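Local structure of Alr3699 protein (Nostoc sp., 4XSO) at residues Phe135-Thr138 and Asn139-Val142; Phe41-Gly44 and Ala45-Leu49; Cys24-Asp27 and Ile28-Tyr32; Phe212-Ser216 and Pro217-Gln221; Val251-Leu254 and His255-Thr259. The protein is of unknown detailed function but belongs to the GT-B glycosyltransferases, with two Rossmann-like domains facing each other across a cleft. All blocks are in the same frame, centred on the assembly; numbering follows the deposited sequence.

Contact 1: residues Phe135-Thr138 and Asn139-Val142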
# COMPACT_ATOMS: atom_id res chain seq x y z
N PHE A 135 -19.73 -8.01 5.82
CA PHE A 135 -18.38 -7.52 5.71
C PHE A 135 -18.11 -6.73 6.95
O PHE A 135 -18.97 -6.02 7.43
CB PHE A 135 -18.25 -6.62 4.46
CG PHE A 135 -18.46 -7.37 3.16
CD1 PHE A 135 -17.51 -8.28 2.73
CD2 PHE A 135 -19.60 -7.20 2.42
CE1 PHE A 135 -17.70 -8.99 1.56
CE2 PHE A 135 -19.81 -7.90 1.26
CZ PHE A 135 -18.86 -8.79 0.82
N SER A 136 -16.89 -6.80 7.46
CA SER A 136 -16.57 -6.08 8.68
C SER A 136 -16.58 -4.63 8.34
O SER A 136 -16.33 -4.24 7.19
CB SER A 136 -15.20 -6.46 9.22
OG SER A 136 -14.16 -5.98 8.39
N GLN A 137 -16.83 -3.79 9.34
CA GLN A 137 -16.89 -2.35 9.14
C GLN A 137 -15.54 -1.85 8.64
O GLN A 137 -15.49 -0.98 7.77
CB GLN A 137 -17.27 -1.65 10.44
CG GLN A 137 -18.77 -1.55 10.68
CD GLN A 137 -19.41 -0.44 9.87
OE1 GLN A 137 -18.89 -0.02 8.84
NE2 GLN A 137 -20.56 0.05 10.34
N THR A 138 -14.46 -2.38 9.20
CA THR A 138 -13.14 -2.02 8.74
C THR A 138 -13.02 -2.15 7.23
O THR A 138 -12.70 -1.17 6.59
CB THR A 138 -12.03 -2.89 9.43
OG1 THR A 138 -11.76 -2.32 10.71
CG2 THR A 138 -10.68 -2.89 8.66
N ASN A 139 -13.26 -3.35 6.71
CA ASN A 139 -13.19 -3.59 5.28
C ASN A 139 -14.10 -2.63 4.53
O ASN A 139 -13.72 -2.13 3.49
CB ASN A 139 -13.54 -5.05 4.92
CG ASN A 139 -12.44 -6.02 5.32
OD1 ASN A 139 -12.60 -6.91 6.18
ND2 ASN A 139 -11.29 -5.83 4.71
N LEU A 140 -15.29 -2.35 5.06
CA LEU A 140 -16.22 -1.45 4.38
C LEU A 140 -15.71 -0.04 4.31
O LEU A 140 -15.78 0.60 3.24
CB LEU A 140 -17.59 -1.42 5.05
CG LEU A 140 -18.47 -2.66 4.96
CD1 LEU A 140 -19.87 -2.26 5.41
CD2 LEU A 140 -18.49 -3.29 3.59
N ARG A 141 -15.27 0.48 5.45
CA ARG A 141 -14.70 1.82 5.53
C ARG A 141 -13.50 1.99 4.55
O ARG A 141 -13.39 2.97 3.86
CB ARG A 141 -14.24 2.17 6.97
CG ARG A 141 -15.30 2.57 7.99
CD ARG A 141 -16.50 3.27 7.37
NE ARG A 141 -17.31 4.04 8.32
CZ ARG A 141 -18.35 3.57 9.03
NH1 ARG A 141 -18.76 2.30 8.92
NH2 ARG A 141 -18.97 4.40 9.85
N VAL A 142 -12.63 1.01 4.51
CA VAL A 142 -11.43 1.05 3.71
C VAL A 142 -11.82 1.04 2.23
O VAL A 142 -11.45 1.91 1.48
CB VAL A 142 -10.50 -0.11 4.08
CG1 VAL A 142 -9.37 -0.29 3.05
CG2 VAL A 142 -9.86 0.20 5.42
O HOH W 1 -15.16 -8.81 5.39
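The side chains of Phe135 and Leu140 cross at about a right angle, with Leu140 CD2 coming obliquely to the ring, 3.5 Å from Phe135 CB and 4.1 Å from Phe135 CG. The other flat groups are two amides and a guanidinium. In the Asn139 amide, OD1 accepts a hydrogen bond from Ser136 OG at 2.9 Å, with the hydroxyl lifted 36° above the carbonyl plane and not on a lone pair. The Arg141 side chain runs alongside Gln137, pointing the same way; how the Gln137 amide is turned beside the guanidinium is doubtful.

Ser136 is the N-cap of helix 137-150. Its hydroxyl stands between the backbone N and the carbonyl carbon (chi1 70°), which turns OG over the first helical turn, where Asn139 N donates to it at 3.2 Å in a nearly straight bond (170°). A water donates to Asn139 OD1 at 3.3 Å and is weakly bound by Ser136 N. Regular helical bonding starts at once, with Leu140 N to Ser136 O at 3.0 Å and Arg141 N to Gln137 O at 2.7 Å.

The helix belongs to the beta-alpha-beta unit between strands 122-126 and 153-156. Thr138 and Asn139 also pack on Ser79 and Leu80 of the second subunit, while Phe135 and Asn139 touch Gln105. With one bond donated and one accepted, the Ser136 hydroxyl is probably held in rotation, and the cap ties the first turn to the Asn139 side chain as well as to its backbone N-H.

Contact 2: residues Phe41-Gly44 and Ala45-Leu49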
# COMPACT_ATOMS: atom_id res chain seq x y z
N PHE A 41 -4.95 -12.81 -7.02
CA PHE A 41 -4.18 -12.89 -5.78
C PHE A 41 -4.06 -14.32 -5.23
O PHE A 41 -3.35 -14.54 -4.29
CB PHE A 41 -4.79 -11.95 -4.72
CG PHE A 41 -4.76 -10.48 -5.09
CD1 PHE A 41 -4.03 -10.00 -6.17
CD2 PHE A 41 -5.43 -9.56 -4.28
CE1 PHE A 41 -4.01 -8.64 -6.46
CE2 PHE A 41 -5.41 -8.22 -4.57
CZ PHE A 41 -4.71 -7.76 -5.66
N ALA A 42 -4.76 -15.27 -5.82
CA ALA A 42 -4.65 -16.69 -5.45
C ALA A 42 -4.75 -17.49 -6.74
O ALA A 42 -5.52 -17.13 -7.64
CB ALA A 42 -5.80 -17.11 -4.53
N ASP A 43 -3.99 -18.59 -6.80
CA ASP A 43 -4.13 -19.62 -7.82
C ASP A 43 -5.36 -20.46 -7.51
O ASP A 43 -5.85 -20.43 -6.39
CB ASP A 43 -2.89 -20.53 -7.87
CG ASP A 43 -2.71 -21.21 -9.24
OD1 ASP A 43 -3.60 -21.14 -10.11
OD2 ASP A 43 -1.64 -21.77 -9.45
N GLY A 44 -5.86 -21.16 -8.52
CA GLY A 44 -7.08 -21.95 -8.41
C GLY A 44 -7.69 -22.27 -9.75
O GLY A 44 -7.08 -22.05 -10.80
N ALA A 45 -8.93 -22.77 -9.71
CA ALA A 45 -9.69 -23.11 -10.90
C ALA A 45 -10.01 -21.92 -11.81
O ALA A 45 -10.30 -22.11 -12.99
CB ALA A 45 -10.99 -23.78 -10.50
N PHE A 46 -9.96 -20.70 -11.28
CA PHE A 46 -10.35 -19.54 -12.06
C PHE A 46 -9.27 -19.21 -13.10
O PHE A 46 -9.58 -18.74 -14.18
CB PHE A 46 -10.64 -18.36 -11.15
CG PHE A 46 -11.13 -17.14 -11.88
CD1 PHE A 46 -11.94 -17.25 -12.99
CD2 PHE A 46 -10.75 -15.88 -11.46
CE1 PHE A 46 -12.36 -16.13 -13.66
CE2 PHE A 46 -11.17 -14.75 -12.15
CZ PHE A 46 -11.98 -14.88 -13.26
N LYS A 47 -8.04 -19.44 -12.71
CA LYS A 47 -6.88 -19.26 -13.51
C LYS A 47 -7.00 -20.16 -14.72
O LYS A 47 -6.81 -19.72 -15.88
CB LYS A 47 -5.64 -19.67 -12.72
CG LYS A 47 -4.37 -19.46 -13.57
CD LYS A 47 -3.14 -19.60 -12.75
CE LYS A 47 -1.90 -19.14 -13.48
NZ LYS A 47 -1.16 -20.29 -14.06
N THR A 48 -7.32 -21.43 -14.45
CA THR A 48 -7.50 -22.42 -15.54
C THR A 48 -8.61 -22.00 -16.52
O THR A 48 -8.38 -22.00 -17.78
CB THR A 48 -7.67 -23.89 -14.96
OG1 THR A 48 -6.61 -24.15 -14.03
CG2 THR A 48 -7.57 -24.94 -16.05
N LEU A 49 -9.75 -21.55 -15.98
CA LEU A 49 -10.87 -21.08 -16.84
C LEU A 49 -10.47 -19.87 -17.72
O LEU A 49 -10.89 -19.79 -18.88
CB LEU A 49 -12.12 -20.68 -16.08
CG LEU A 49 -12.91 -21.67 -15.22
CD1 LEU A 49 -14.05 -20.91 -14.49
CD2 LEU A 49 -13.49 -22.82 -16.08
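Asp43 and Lys47 meet mainly through non-polar atoms of the lysine. Asp43 OD1 lies over the aliphatic chain, 3.1 Å from Lys47 CD and 3.6 Å from Lys47 CB. The two side chains cross at a slant. Lys47 leaves the helix with CG opposite its backbone N (chi1 -179°) and stays extended until it bends at its last torsion, so the chain passes the carboxylate before the ammonium group is reached. The charged ends are accordingly apart, Asp43 OD1 being 4.7 Å from Lys47 NZ. The ammonium group makes its salt bridge further along the helix, with Glu51, and any pull from Asp43 is probably a weaker, longer-range one.

Among the hydrogen bonds, Gly44 N donates to Asp43 OD1 at 2.8 Å, reaching the anti side of that oxygen and standing 31° out of the carboxylate plane. This bond holds the carboxylate back against its own loop. Gly44 is the N-cap, and its carbonyl oxygen takes a weak, bent bond from Lys47 N at 3.4 Å. Inside the helix Leu49 N donates to Ala45 O at 3.1 Å.

Apolar packing belongs to the inner side of the turn. Phe46 is buried against Glu22 and Ile26 of helix 20-29 and Leu40 of strand 36-40, while the Lys47 side chain touches Val57 and Val59. Gly44 adopts a very extended backbone (phi 161°) just where the loop swings into the helix. This is the strand-to-helix junction of a Rossmann-like domain, in which helix 45-52 links the neighbouring parallel strands 36-40 and 57-59.

Contact 3: residues Cys24-Asp27 and Ile28-Tyr32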
# COMPACT_ATOMS: atom_id res chain seq x y z
N CYS A 24 -18.38 -13.35 -14.31
CA CYS A 24 -18.73 -12.10 -15.01
C CYS A 24 -17.46 -11.47 -15.64
O CYS A 24 -17.50 -10.96 -16.75
CB CYS A 24 -19.45 -11.11 -14.08
SG CYS A 24 -20.08 -9.60 -14.87
N LEU A 25 -16.33 -11.55 -14.93
CA LEU A 25 -15.06 -11.01 -15.43
C LEU A 25 -14.60 -11.73 -16.71
O LEU A 25 -14.06 -11.09 -17.60
CB LEU A 25 -14.02 -11.06 -14.30
CG LEU A 25 -12.62 -10.47 -14.65
CD1 LEU A 25 -12.73 -9.00 -14.95
CD2 LEU A 25 -11.60 -10.69 -13.52
N ILE A 26 -14.90 -13.02 -16.86
CA ILE A 26 -14.60 -13.72 -18.15
C ILE A 26 -15.19 -12.92 -19.32
O ILE A 26 -14.51 -12.58 -20.31
CB ILE A 26 -15.15 -15.17 -18.19
CG1 ILE A 26 -14.57 -16.06 -17.08
CG2 ILE A 26 -14.92 -15.82 -19.56
CD1 ILE A 26 -13.09 -15.96 -16.93
N ASP A 27 -16.49 -12.66 -19.18
CA ASP A 27 -17.31 -11.95 -20.15
C ASP A 27 -16.89 -10.50 -20.34
O ASP A 27 -16.81 -9.98 -21.50
CB ASP A 27 -18.81 -12.03 -19.73
CG ASP A 27 -19.40 -13.47 -19.85
OD1 ASP A 27 -18.99 -14.23 -20.77
OD2 ASP A 27 -20.20 -13.88 -18.98
N ILE A 28 -16.53 -9.85 -19.25
CA ILE A 28 -16.06 -8.43 -19.36
C ILE A 28 -14.71 -8.35 -20.10
O ILE A 28 -14.53 -7.52 -20.95
CB ILE A 28 -15.96 -7.81 -17.96
CG1 ILE A 28 -17.33 -7.66 -17.29
CG2 ILE A 28 -15.31 -6.46 -18.02
CD1 ILE A 28 -17.22 -7.61 -15.78
N ALA A 29 -13.81 -9.29 -19.80
CA ALA A 29 -12.46 -9.32 -20.31
C ALA A 29 -12.26 -9.85 -21.75
O ALA A 29 -11.32 -9.42 -22.46
CB ALA A 29 -11.62 -10.12 -19.34
N LYS A 30 -13.14 -10.72 -22.22
CA LYS A 30 -12.93 -11.35 -23.52
C LYS A 30 -12.72 -10.40 -24.66
O LYS A 30 -11.84 -10.66 -25.46
CB LYS A 30 -14.07 -12.35 -23.89
CG LYS A 30 -13.72 -13.81 -23.55
CD LYS A 30 -14.72 -14.84 -24.09
CE LYS A 30 -16.00 -14.92 -23.27
NZ LYS A 30 -16.86 -16.09 -23.61
N PRO A 31 -13.51 -9.30 -24.75
CA PRO A 31 -13.33 -8.33 -25.81
C PRO A 31 -11.97 -7.67 -25.76
O PRO A 31 -11.56 -7.03 -26.76
CB PRO A 31 -14.44 -7.30 -25.57
CG PRO A 31 -15.45 -8.00 -24.75
CD PRO A 31 -14.70 -9.01 -23.94
N TYR A 32 -11.27 -7.81 -24.63
CA TYR A 32 -10.00 -7.05 -24.43
C TYR A 32 -8.83 -8.01 -24.33
O TYR A 32 -7.71 -7.61 -24.01
CB TYR A 32 -10.07 -6.19 -23.13
CG TYR A 32 -11.18 -5.23 -23.20
CD1 TYR A 32 -11.02 -4.04 -23.95
CD2 TYR A 32 -12.37 -5.44 -22.51
CE1 TYR A 32 -12.05 -3.12 -24.09
CE2 TYR A 32 -13.41 -4.52 -22.61
CZ TYR A 32 -13.25 -3.37 -23.39
OH TYR A 32 -14.31 -2.51 -23.56
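Cys24 and Ile28 sit one turn apart on helix 20-29, the crossover of the first beta-alpha-beta unit of the Rossmann-like N-terminal domain, and their side chains form the tight part of the contact. Cys24 SG, placed opposite the backbone N (chi1 -174°), comes to 3.6 Å from Ile28 CD1. The isoleucine also lies close over the preceding turn, with Ile28 CG1 3.3 Å from Cys24 O. Around this face, Leu25, Ile28 and Ala29 press on Phe11 of strand 9-13, Ile28 also touches Ile377 of helix 370-382, and a glycerol lies about 5 Å from the cysteine side chain. Ala29 N bonds Leu25 O at 2.9 Å.

The looser side, partly open to solvent, holds Asp27 and Lys30. These side chains run next to each other in the same direction, but Asp27 OD1 and Lys30 NZ stay 4.0 Å apart, too far for a salt bridge, so the attraction between them is probably modest. The lysine also passes Ile26 at a slant, its CE 4.0 Å from Ile26 CG2.

Helical bonding changes toward the end of the segment. Lys30 N still donates to Ile26 O, though at a bent 135°, and Tyr32 N turns instead to Ala29 O at 2.7 Å. Between them Pro31 has no N-H to offer, and its CD lies 3.4 Å from Asp27 O.

Contact 4: residues Phe212-Ser216 and Pro217-Gln221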
# COMPACT_ATOMS: atom_id res chain seq x y z
N PHE A 212 -31.19 -24.22 -9.01
CA PHE A 212 -29.84 -24.37 -9.62
C PHE A 212 -28.82 -23.57 -8.82
O PHE A 212 -28.78 -22.37 -8.93
CB PHE A 212 -29.86 -23.80 -11.02
CG PHE A 212 -30.75 -24.56 -11.92
CD1 PHE A 212 -32.07 -24.30 -11.95
CD2 PHE A 212 -30.25 -25.57 -12.67
CE1 PHE A 212 -32.91 -25.01 -12.73
CE2 PHE A 212 -31.08 -26.33 -13.44
CZ PHE A 212 -32.41 -26.03 -13.50
N SER A 213 -28.01 -24.20 -8.03
CA SER A 213 -27.25 -23.46 -7.03
C SER A 213 -26.31 -24.47 -6.36
O SER A 213 -26.51 -25.67 -6.51
CB SER A 213 -28.19 -22.65 -6.14
OG SER A 213 -27.70 -22.49 -4.84
N ARG A 214 -25.34 -23.99 -5.58
CA ARG A 214 -24.61 -24.87 -4.72
C ARG A 214 -25.50 -25.05 -3.47
O ARG A 214 -26.37 -24.23 -3.15
CB ARG A 214 -23.23 -24.28 -4.34
CG ARG A 214 -23.32 -22.93 -3.67
CD ARG A 214 -21.96 -22.25 -3.54
NE ARG A 214 -22.14 -20.87 -3.12
CZ ARG A 214 -22.41 -19.85 -3.93
NH1 ARG A 214 -22.49 -20.02 -5.26
NH2 ARG A 214 -22.58 -18.64 -3.41
N LEU A 215 -25.35 -26.18 -2.83
CA LEU A 215 -26.17 -26.56 -1.71
C LEU A 215 -25.63 -25.81 -0.51
O LEU A 215 -24.58 -26.17 0.04
CB LEU A 215 -26.09 -28.08 -1.51
CG LEU A 215 -26.52 -28.91 -2.72
CD1 LEU A 215 -26.26 -30.40 -2.43
CD2 LEU A 215 -27.99 -28.67 -3.05
N SER A 216 -26.24 -24.80 -0.01
CA SER A 216 -25.79 -23.85 1.02
C SER A 216 -26.98 -23.24 1.80
O SER A 216 -28.10 -23.16 1.28
CB SER A 216 -24.90 -22.82 0.37
OG SER A 216 -24.51 -21.89 1.32
N PRO A 217 -27.05 -22.99 3.00
CA PRO A 217 -28.28 -22.51 3.68
C PRO A 217 -28.75 -21.17 3.14
O PRO A 217 -29.94 -20.92 3.04
CB PRO A 217 -27.87 -22.36 5.16
CG PRO A 217 -26.57 -23.09 5.31
CD PRO A 217 -25.96 -23.32 3.95
N TRP A 218 -27.79 -20.31 2.77
CA TRP A 218 -28.11 -19.00 2.22
C TRP A 218 -28.90 -19.17 0.91
O TRP A 218 -29.73 -18.31 0.58
CB TRP A 218 -26.83 -18.17 1.92
CG TRP A 218 -26.08 -17.59 3.10
CD1 TRP A 218 -26.23 -17.88 4.42
CD2 TRP A 218 -24.98 -16.64 3.02
NE1 TRP A 218 -25.32 -17.16 5.18
CE2 TRP A 218 -24.54 -16.39 4.34
CE3 TRP A 218 -24.33 -15.97 1.95
CZ2 TRP A 218 -23.49 -15.49 4.63
CZ3 TRP A 218 -23.27 -15.08 2.24
CH2 TRP A 218 -22.87 -14.85 3.57
N LYS A 219 -28.62 -20.25 0.16
CA LYS A 219 -29.30 -20.49 -1.12
C LYS A 219 -30.71 -21.08 -1.01
O LYS A 219 -31.45 -21.13 -2.01
CB LYS A 219 -28.44 -21.31 -2.07
CG LYS A 219 -27.11 -20.60 -2.42
CD LYS A 219 -27.39 -19.36 -3.25
CE LYS A 219 -26.15 -18.59 -3.68
NZ LYS A 219 -25.75 -19.05 -5.04
N GLY A 220 -31.09 -21.55 0.18
CA GLY A 220 -32.49 -21.83 0.49
C GLY A 220 -33.17 -23.04 -0.13
O GLY A 220 -34.39 -23.08 -0.32
N GLN A 221 -32.43 -24.08 -0.39
CA GLN A 221 -33.06 -25.31 -0.90
C GLN A 221 -34.09 -25.87 0.07
O GLN A 221 -35.08 -26.42 -0.36
CB GLN A 221 -32.00 -26.40 -1.15
CG GLN A 221 -31.21 -26.21 -2.44
CD GLN A 221 -29.95 -25.37 -2.24
OE1 GLN A 221 -29.68 -24.89 -1.14
NE2 GLN A 221 -29.18 -25.19 -3.31
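Bends at chi2 (-67°) and chi4 fold Lys219 back along Ser213 and Arg214, and a bend at chi2 (90°) turns the Gln221 amide in the same direction. The lysine's aliphatic part passes Ser213 OG, which is 3.1 Å from Lys219 CB, and its end lies over one face of the Arg214 guanidinium, with Lys219 NZ 3.4 Å from Arg214 NH1. Gln221 NE2 donates to Arg214 O at 3.0 Å; it keeps that oxygen near its own amide plane but stands well above the plane of the carbonyl. Ser213 OG donates to the same oxygen at 2.8 Å, so two side chains grip Arg214 O and fix the loop backbone beside the basic pair.

Residues Pro217-Gly220 form a type I turn, closed by Gly220 N to Pro217 O at 3.1 Å. Trp218 at its corner meets His134 of the N-terminal domain edge-to-face.

The loop joins strand 207-212 to helix 221-228 in the C-terminal Rossmann-like domain. In related GT-B families a basic arginine and lysine of this region line the interdomain cleft, and the gathering of Arg214 and Lys219 is consistent with such a site.

Contact 5: residues Val251-Leu254 and His255-Thr259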
# COMPACT_ATOMS: atom_id res chain seq x y z
N VAL A 251 -26.18 -30.28 3.80
CA VAL A 251 -26.59 -31.38 2.94
C VAL A 251 -27.23 -32.53 3.70
O VAL A 251 -28.31 -32.99 3.32
CB VAL A 251 -25.40 -31.86 2.13
CG1 VAL A 251 -25.73 -33.19 1.48
CG2 VAL A 251 -25.05 -30.79 1.11
N LYS A 252 -26.60 -32.96 4.79
CA LYS A 252 -27.24 -33.86 5.80
C LYS A 252 -28.63 -33.37 6.24
O LYS A 252 -29.58 -34.14 6.26
CB LYS A 252 -26.34 -33.98 7.05
CG LYS A 252 -26.79 -35.02 8.07
CD LYS A 252 -26.15 -34.81 9.44
CE LYS A 252 -26.87 -33.68 10.20
NZ LYS A 252 -25.92 -32.83 10.97
N GLU A 253 -28.75 -32.10 6.58
CA GLU A 253 -30.03 -31.52 6.99
C GLU A 253 -31.07 -31.59 5.85
O GLU A 253 -32.25 -31.93 6.08
CB GLU A 253 -29.79 -30.11 7.52
CG GLU A 253 -31.00 -29.43 8.16
CD GLU A 253 -31.48 -28.19 7.38
OE1 GLU A 253 -32.53 -28.28 6.67
OE2 GLU A 253 -30.79 -27.13 7.47
N LEU A 254 -30.66 -31.37 4.61
CA LEU A 254 -31.63 -31.42 3.50
C LEU A 254 -32.15 -32.81 3.36
O LEU A 254 -33.35 -33.01 3.21
CB LEU A 254 -31.04 -31.02 2.12
CG LEU A 254 -30.55 -29.60 2.03
CD1 LEU A 254 -30.05 -29.32 0.62
CD2 LEU A 254 -31.69 -28.66 2.46
N HIS A 255 -31.23 -33.77 3.31
CA HIS A 255 -31.63 -35.17 3.16
C HIS A 255 -32.61 -35.63 4.24
O HIS A 255 -33.59 -36.36 3.96
CB HIS A 255 -30.38 -36.07 3.14
CG HIS A 255 -29.63 -36.06 1.83
ND1 HIS A 255 -30.21 -36.46 0.64
CD2 HIS A 255 -28.32 -35.88 1.55
CE1 HIS A 255 -29.31 -36.44 -0.33
NE2 HIS A 255 -28.16 -36.09 0.19
N GLN A 256 -32.40 -35.13 5.46
CA GLN A 256 -33.21 -35.59 6.60
C GLN A 256 -34.55 -34.97 6.49
O GLN A 256 -35.59 -35.63 6.65
CB GLN A 256 -32.58 -35.16 7.92
CG GLN A 256 -31.20 -35.79 8.14
CD GLN A 256 -30.78 -35.80 9.61
OE1 GLN A 256 -30.09 -34.88 10.09
NE2 GLN A 256 -31.23 -36.83 10.34
N GLN A 257 -34.53 -33.67 6.16
CA GLN A 257 -35.76 -32.90 5.96
C GLN A 257 -36.63 -33.62 4.92
O GLN A 257 -37.84 -33.86 5.13
CB GLN A 257 -35.44 -31.43 5.49
CG GLN A 257 -36.67 -30.59 5.17
CD GLN A 257 -36.39 -29.24 4.52
OE1 GLN A 257 -35.29 -28.97 4.08
NE2 GLN A 257 -37.41 -28.39 4.43
N ILE A 258 -36.05 -33.89 3.75
CA ILE A 258 -36.77 -34.53 2.70
C ILE A 258 -37.41 -35.88 3.14
O ILE A 258 -38.54 -36.20 2.83
CB ILE A 258 -35.82 -34.78 1.49
CG1 ILE A 258 -35.45 -33.48 0.79
CG2 ILE A 258 -36.44 -35.80 0.52
CD1 ILE A 258 -34.22 -33.61 -0.05
N THR A 259 -36.62 -36.73 3.78
CA THR A 259 -37.17 -37.97 4.36
C THR A 259 -38.20 -37.68 5.47
O THR A 259 -39.26 -38.24 5.48
CB THR A 259 -36.04 -38.81 4.94
OG1 THR A 259 -35.21 -39.29 3.87
CG2 THR A 259 -36.64 -40.01 5.72
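Glu253 O accepts twice from the following turn: Gln257 N donates to it at 2.9 Å in a fairly straight bond (163°), and Gln256 N adds a weak one at 3.3 Å. Gln256 N has its stronger partner in Lys252 O, so it is shared between two carbonyls. One turn apart, Gln257 and Glu253 also meet by their side chains, which cross at a slant with amide and carboxylate planes 48° apart. Gln257 OE1 lies 3.8 Å from Glu253 OE1, an approach of two oxygens that probably brings no gain. This OE1 is buried and has no polar partner in the model, whereas Gln257 NE2 is well held, donating to Asp226 OD1 and His222 O of helix 221-228.

Helix 248-260 is the crossover of a beta-alpha-beta unit between strands 235-240 and 267-271, in the C-terminal Rossmann-like domain. Its inner side carries Leu254, which touches Gln221 and His222, and Ile258, which reaches Ile225, Val267 and Phe269. Ile258 also packs back on the previous turn, with CG1 3.2 Å from Leu254 O.

Two further pairs run side by side along the helix. Val251 CG1 touches His255 CD2 at 3.7 Å, the imidazole going on to meet the Phe269 ring with the planes at about 45°. Lys252 and Gln256 point the same way: Gln256 CG comes to 3.0 Å from Lys252 O, and its extended chain carries Gln256 OE1 to 3.4 Å from Lys252 CE.

Overall arrangement
Along the chain the order is contact 3, contact 2, contact 1, contact 4, contact 5. The first three belong to the N-terminal Rossmann-like domain, on helices 20-29, 45-52 and 137-150 around its parallel sheet; the last two belong to the C-terminal domain and its own sheet. Contacts 2 and 3, centres about 15 Å apart, touch where Phe46 packs on Ile26, within one domain's packing. Contacts 4 and 5, about 13 Å apart, touch through Leu215 and Gln221 against Val251 and Leu254, within the other's. Contacts 1 and 4 come within about 8 Å at their nearest atoms, where the domains face each other across the cleft, whereas the centres of contacts 3 and 5 lie about 39 Å apart.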